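Local coordinates for putative S41 protease (PDB 3K50), which is a putative peptidase of the S41 family and probably cleaves peptide bonds in protein substrates, though its function is not established, at residues D20-M23 / R24-L28; Y27-Y30 / R31-P34; K51-A54 / S55-G59. All coordinates share one frame; numbering follows the deposited sequence. Where two conformers were deposited one is given.

Contact 1. Residues D20-M23 / R24-L28; sequences DSVM and RQEYL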
# COMPACT_ATOMS: atom_id res chain seq x y z
N ASP A 20 -6.22 -5.28 -27.14
CA ASP A 20 -5.06 -5.43 -28.02
C ASP A 20 -4.64 -4.07 -28.58
O ASP A 20 -3.48 -3.73 -28.60
CB ASP A 20 -5.39 -6.32 -29.21
CG ASP A 20 -4.19 -6.49 -30.15
OD1 ASP A 20 -3.27 -7.23 -29.81
OD2 ASP A 20 -4.20 -5.89 -31.25
N SER A 21 -5.63 -3.24 -28.88
CA SER A 21 -5.39 -1.92 -29.44
C SER A 21 -4.85 -0.94 -28.42
O SER A 21 -3.81 -0.37 -28.67
CB SER A 21 -6.64 -1.38 -30.13
OG SER A 21 -7.72 -1.36 -29.24
N VAL A 22 -5.52 -0.76 -27.28
CA VAL A 22 -5.02 0.11 -26.24
C VAL A 22 -3.58 -0.29 -25.87
O VAL A 22 -2.76 0.58 -25.64
CB VAL A 22 -5.96 0.15 -25.02
CG1 VAL A 22 -6.11 -1.23 -24.42
CG2 VAL A 22 -5.45 1.17 -23.99
N MSE A 23 -3.25 -1.59 -25.87
CA MSE A 23 -1.89 -2.01 -25.49
C MSE A 23 -0.87 -1.70 -26.59
O MSE A 23 0.19 -1.20 -26.34
CB MSE A 23 -1.83 -3.53 -25.15
CG MSE A 23 -2.39 -3.86 -23.77
SE MSE A 23 -2.22 -5.79 -23.37
CE MSE A 23 -0.28 -5.90 -23.07
N ARG A 24 -1.21 -1.99 -27.83
CA ARG A 24 -0.25 -1.75 -28.91
C ARG A 24 0.06 -0.21 -29.02
O ARG A 24 1.14 0.17 -29.41
CB ARG A 24 -0.69 -2.46 -30.21
CG ARG A 24 -0.51 -3.97 -30.09
CD ARG A 24 -0.81 -4.80 -31.33
NE ARG A 24 -0.73 -6.26 -31.10
CZ ARG A 24 0.38 -6.98 -31.04
NH1 ARG A 24 1.58 -6.44 -31.20
NH2 ARG A 24 0.30 -8.28 -30.82
N GLN A 25 -0.87 0.65 -28.60
CA GLN A 25 -0.65 2.07 -28.68
C GLN A 25 0.04 2.61 -27.43
O GLN A 25 0.96 3.41 -27.54
CB GLN A 25 -1.98 2.83 -28.91
CG GLN A 25 -1.87 4.40 -28.79
CD GLN A 25 -0.81 5.09 -29.71
OE1 GLN A 25 -0.10 6.01 -29.27
NE2 GLN A 25 -0.69 4.63 -30.97
N GLU A 26 -0.40 2.17 -26.25
CA GLU A 26 -0.01 2.80 -24.99
C GLU A 26 0.99 2.09 -24.09
O GLU A 26 1.51 2.71 -23.18
CB GLU A 26 -1.26 2.96 -24.13
CG GLU A 26 -2.44 3.66 -24.76
CD GLU A 26 -2.24 5.15 -24.97
OE1 GLU A 26 -1.26 5.70 -24.48
OE2 GLU A 26 -3.09 5.77 -25.63
N TYR A 27 1.22 0.81 -24.32
CA TYR A 27 2.09 0.01 -23.49
C TYR A 27 3.55 0.41 -23.60
O TYR A 27 4.07 0.56 -24.71
CB TYR A 27 1.98 -1.45 -23.95
CG TYR A 27 2.55 -2.54 -23.06
CD1 TYR A 27 2.49 -2.47 -21.66
CD2 TYR A 27 2.96 -3.73 -23.62
CE1 TYR A 27 2.97 -3.53 -20.87
CE2 TYR A 27 3.39 -4.84 -22.81
CZ TYR A 27 3.37 -4.72 -21.45
OH TYR A 27 3.75 -5.78 -20.65
N LEU A 28 4.23 0.53 -22.44
CA LEU A 28 5.64 0.84 -22.39
C LEU A 28 6.39 -0.12 -23.28
O LEU A 28 7.24 0.30 -24.08
CB LEU A 28 6.24 0.73 -20.97
CG LEU A 28 7.72 1.06 -20.80
CD1 LEU A 28 8.08 2.51 -21.19
CD2 LEU A 28 8.17 0.76 -19.38
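Helix 18-26, in the S41 N-terminal domain, ends here, and its last turns tie D20 to R24 and M23 to Y27 through side chains four residues apart. R24 stretches out from CG to NE and reaches back across the D20 side chain, where NE donates to D20 OD1 over 3.0 Å in a salt bridge. That oxygen is met on its syn side, 28° out of the carboxylate plane; the two flat groups are turned 55° against each other, and NE carries the bond. R24 NH2 goes on to P34 O, which further limits how the guanidinium can rotate. On the buried side, M23 (selenomethionine) and Y27 lie side by side, pointing the same way. A bend at the last torsion of M23 (73°) places CE over one face of the Y27 ring, 4.0 Å from its centroid, in a CH-pi contact. F48, L49 and A52 of helix 45-52 pack against M23. Along another flank, the E26 carboxylate pairs with R268. Y27 is already leaving helical geometry, yet its N still reaches M23 O at 3.0 Å, the i to i+4 bond that closes the last turn of an alpha-helix.

Contact 2. Residues Y27-Y30 / R31-P34; sequences YLWY and RDMP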
# COMPACT_ATOMS: atom_id res chain seq x y z
N TYR A 27 1.22 0.81 -24.32
CA TYR A 27 2.09 0.01 -23.49
C TYR A 27 3.55 0.41 -23.60
O TYR A 27 4.07 0.56 -24.71
CB TYR A 27 1.98 -1.45 -23.95
CG TYR A 27 2.55 -2.54 -23.06
CD1 TYR A 27 2.49 -2.47 -21.66
CD2 TYR A 27 2.96 -3.73 -23.62
CE1 TYR A 27 2.97 -3.53 -20.87
CE2 TYR A 27 3.39 -4.84 -22.81
CZ TYR A 27 3.37 -4.72 -21.45
OH TYR A 27 3.75 -5.78 -20.65
N LEU A 28 4.23 0.53 -22.44
CA LEU A 28 5.64 0.84 -22.39
C LEU A 28 6.39 -0.12 -23.28
O LEU A 28 7.24 0.30 -24.08
CB LEU A 28 6.24 0.73 -20.97
CG LEU A 28 7.72 1.06 -20.80
CD1 LEU A 28 8.08 2.51 -21.19
CD2 LEU A 28 8.17 0.76 -19.38
N TRP A 29 6.05 -1.40 -23.15
CA TRP A 29 6.78 -2.47 -23.81
C TRP A 29 6.04 -3.04 -25.03
O TRP A 29 6.05 -4.23 -25.29
CB TRP A 29 7.03 -3.59 -22.77
CG TRP A 29 7.95 -3.23 -21.64
CD1 TRP A 29 9.16 -2.62 -21.77
CD2 TRP A 29 7.80 -3.49 -20.22
NE1 TRP A 29 9.73 -2.44 -20.56
CE2 TRP A 29 8.94 -2.97 -19.59
CE3 TRP A 29 6.81 -4.05 -19.43
CZ2 TRP A 29 9.14 -3.04 -18.22
CZ3 TRP A 29 6.99 -4.12 -18.06
CH2 TRP A 29 8.14 -3.62 -17.46
N TYR A 30 5.40 -2.19 -25.80
CA TYR A 30 4.62 -2.69 -26.93
C TYR A 30 5.51 -3.48 -27.90
O TYR A 30 5.07 -4.41 -28.53
CB TYR A 30 3.90 -1.53 -27.65
CG TYR A 30 4.77 -0.67 -28.54
CD1 TYR A 30 5.44 0.43 -28.04
CD2 TYR A 30 4.95 -0.99 -29.89
CE1 TYR A 30 6.28 1.18 -28.87
CE2 TYR A 30 5.77 -0.24 -30.72
CZ TYR A 30 6.42 0.85 -30.22
OH TYR A 30 7.24 1.59 -31.05
N ARG A 31 6.77 -3.11 -28.05
CA ARG A 31 7.62 -3.80 -29.00
C ARG A 31 7.95 -5.25 -28.62
O ARG A 31 8.42 -6.02 -29.46
CB ARG A 31 8.94 -3.04 -29.13
CG ARG A 31 8.88 -1.72 -29.88
CD ARG A 31 10.29 -1.13 -29.94
NE ARG A 31 10.32 0.09 -30.71
CZ ARG A 31 10.35 0.14 -32.04
NH1 ARG A 31 10.37 -0.96 -32.76
NH2 ARG A 31 10.35 1.32 -32.66
N ASP A 32 7.75 -5.57 -27.35
CA ASP A 32 8.07 -6.86 -26.77
C ASP A 32 6.82 -7.71 -26.53
O ASP A 32 6.89 -8.75 -25.88
CB ASP A 32 8.87 -6.65 -25.48
CG ASP A 32 10.23 -6.07 -25.75
OD1 ASP A 32 11.00 -6.71 -26.49
OD2 ASP A 32 10.51 -4.97 -25.24
N MSE A 33 5.68 -7.29 -27.05
CA MSE A 33 4.52 -8.13 -27.01
C MSE A 33 4.69 -9.25 -28.02
O MSE A 33 5.38 -9.08 -29.02
CB MSE A 33 3.23 -7.38 -27.38
CG MSE A 33 2.81 -6.32 -26.36
SE MSE A 33 1.43 -5.12 -27.02
CE MSE A 33 -0.01 -6.45 -27.27
N PRO A 34 4.13 -10.43 -27.73
CA PRO A 34 4.01 -11.53 -28.74
C PRO A 34 3.39 -11.07 -30.04
O PRO A 34 2.69 -10.07 -30.05
CB PRO A 34 3.08 -12.53 -28.06
CG PRO A 34 3.38 -12.34 -26.57
CD PRO A 34 3.78 -10.87 -26.38
O HOH W 1 8.45 -0.95 -26.47
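W29 to D32 and Y30 to M33 are joined by backbone bonds three residues apart, a short piece of 3-10 geometry that overlaps the end of the type I beta turn Y27-Y30. D32 N donates to W29 O at 3.0 Å, and M33 N to Y30 O at a longer 3.3 Å. Both donors stand well above the plane of the carbonyl they meet, off its lone pairs.

Among the aromatic contacts, Y30 pairs with R31. The Y30 ring is swung between its own backbone N and carbonyl carbon (chi1 76°), which lays a face of it beside the R31 backbone and aliphatic chain. R31 CG sits over that face, 3.8 Å from the ring centroid, as a CH-pi contact. Both side chains then run the same way, and their polar ends share D266: the Y30 hydroxyl bonds to OD1 and R31 NH2 forms a salt bridge with OD2. K267 adds a cation-pi contact to Y30.

M33 (selenomethionine) turns to the Y27 ring instead, its CG at the ring edge, 3.8 Å from Y27 CD2. Its selenium lies obliquely to that ring, 5.2 Å from the centroid, in a Met-aromatic contact, and M23 and R24 flank M33 from helix 18-26.

A water links L28 O, to which it donates at 3.0 Å, with R31 N, from which it accepts at 3.2 Å.

Contact 3. Residues K51-A54 / S55-G59; sequences KAVA and SMDNG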
# COMPACT_ATOMS: atom_id res chain seq x y z
N LYS A 51 -1.24 -13.45 -21.64
CA LYS A 51 -0.59 -13.91 -22.86
C LYS A 51 0.04 -12.77 -23.66
O LYS A 51 0.98 -13.02 -24.41
CB LYS A 51 -1.59 -14.64 -23.83
CG LYS A 51 -2.01 -16.10 -23.48
N ALA A 52 -0.48 -11.56 -23.53
CA ALA A 52 -0.00 -10.40 -24.32
C ALA A 52 1.11 -9.57 -23.69
O ALA A 52 1.82 -8.85 -24.38
CB ALA A 52 -1.19 -9.46 -24.62
N VAL A 53 1.26 -9.60 -22.38
CA VAL A 53 2.30 -8.81 -21.75
C VAL A 53 3.69 -9.26 -22.17
O VAL A 53 3.88 -10.36 -22.61
CB VAL A 53 2.24 -8.86 -20.20
CG1 VAL A 53 0.98 -8.12 -19.67
CG2 VAL A 53 2.38 -10.30 -19.72
N ALA A 54 4.64 -8.36 -22.03
CA ALA A 54 6.05 -8.59 -22.22
C ALA A 54 6.51 -9.45 -21.04
O ALA A 54 5.94 -9.37 -19.97
CB ALA A 54 6.80 -7.27 -22.21
N SER A 55 7.55 -10.26 -21.23
CA SER A 55 8.04 -11.12 -20.15
C SER A 55 8.54 -10.35 -18.95
O SER A 55 8.56 -10.90 -17.86
CB SER A 55 9.13 -12.04 -20.63
OG SER A 55 8.65 -12.82 -21.69
N MSE A 56 8.90 -9.07 -19.15
CA MSE A 56 9.37 -8.21 -18.04
C MSE A 56 8.23 -7.83 -17.13
O MSE A 56 8.46 -7.44 -16.00
CB MSE A 56 10.01 -6.94 -18.56
CG MSE A 56 11.29 -7.14 -19.43
SE MSE A 56 10.94 -7.44 -21.27
CE MSE A 56 10.28 -5.60 -21.90
N ASP A 57 6.99 -7.99 -17.61
CA ASP A 57 5.79 -7.57 -16.86
C ASP A 57 5.36 -8.65 -15.86
O ASP A 57 4.47 -9.40 -16.15
CB ASP A 57 4.67 -7.28 -17.85
CG ASP A 57 3.61 -6.35 -17.30
OD1 ASP A 57 3.28 -6.42 -16.09
OD2 ASP A 57 3.10 -5.56 -18.12
N ASN A 58 6.01 -8.64 -14.69
CA ASN A 58 5.80 -9.60 -13.61
C ASN A 58 4.58 -9.22 -12.78
O ASN A 58 4.68 -8.85 -11.60
CB ASN A 58 7.05 -9.67 -12.73
CG ASN A 58 6.98 -10.80 -11.69
OD1 ASN A 58 6.42 -11.86 -11.95
ND2 ASN A 58 7.56 -10.56 -10.52
N GLY A 59 3.40 -9.26 -13.39
CA GLY A 59 2.21 -8.89 -12.67
C GLY A 59 2.07 -7.41 -12.42
O GLY A 59 1.26 -7.00 -11.57
O HOH W 2 4.89 -11.94 -17.85
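D57 turns its side chain back against V53, four residues earlier, just where the chain has left helix 45-52. Its CB lies 3.2 Å from A54 O and 3.7 Å from V53 CB, tucked into the bend of the backbone. CG is anti to the backbone N (chi1 -157°), which carries the carboxylate across the valine, at about a right angle to it, and D57 CG comes within 4.0 Å of V53 CG1. At the tip, D57 OD2 touches V53 CG1 at 3.7 Å, so one flank of this buried carboxylate is apolar. Its polar needs are met by other parts of the chain: OD2 is hydrogen-bonded to both the Y27 hydroxyl and S61 OG, and OD1 takes a weak bond from F60 N. Two hydroxyls thus grip OD2.

The chain bends here in a type I beta turn from A54 to D57. D57 N closes it by donating to A54 O at 2.9 Å, from 53° above the carbonyl plane. The Y27 hydroxyl also bonds A54 N, so one tyrosine tip joins both ends of the turn. Beyond it come two successive inverse gamma turns, centred on D57 and N58, each closed by a weak backbone bond.

On the outer side, M56 (selenomethionine) is bent at both later torsions and folds its CE back to A54 CB at 3.9 Å, next to W29. Across the turn a water donates to D57 O at 3.1 Å and, weakly, to A54 O at 3.5 Å.

Overall arrangement
All three contacts belong to the N-terminal domain, and Y27 joins them: contacts 1 and 2 share it, and its hydroxyl enters contact 3 through D57 and A54. Contact 1 is the helical one, partly buried, with a salt bridge on one flank and apolar packing toward helix 45-52 on the other. Contact 2 lies at the surface in the loop after helix 18-26 and depends on short turns, aromatic faces and a water. Contact 3, partly buried, follows the next helix and sets a carboxylate against a valine. P34 connects contact 2 to R24 of contact 1 and packs on K51 of contact 3, while W29 lies against M56.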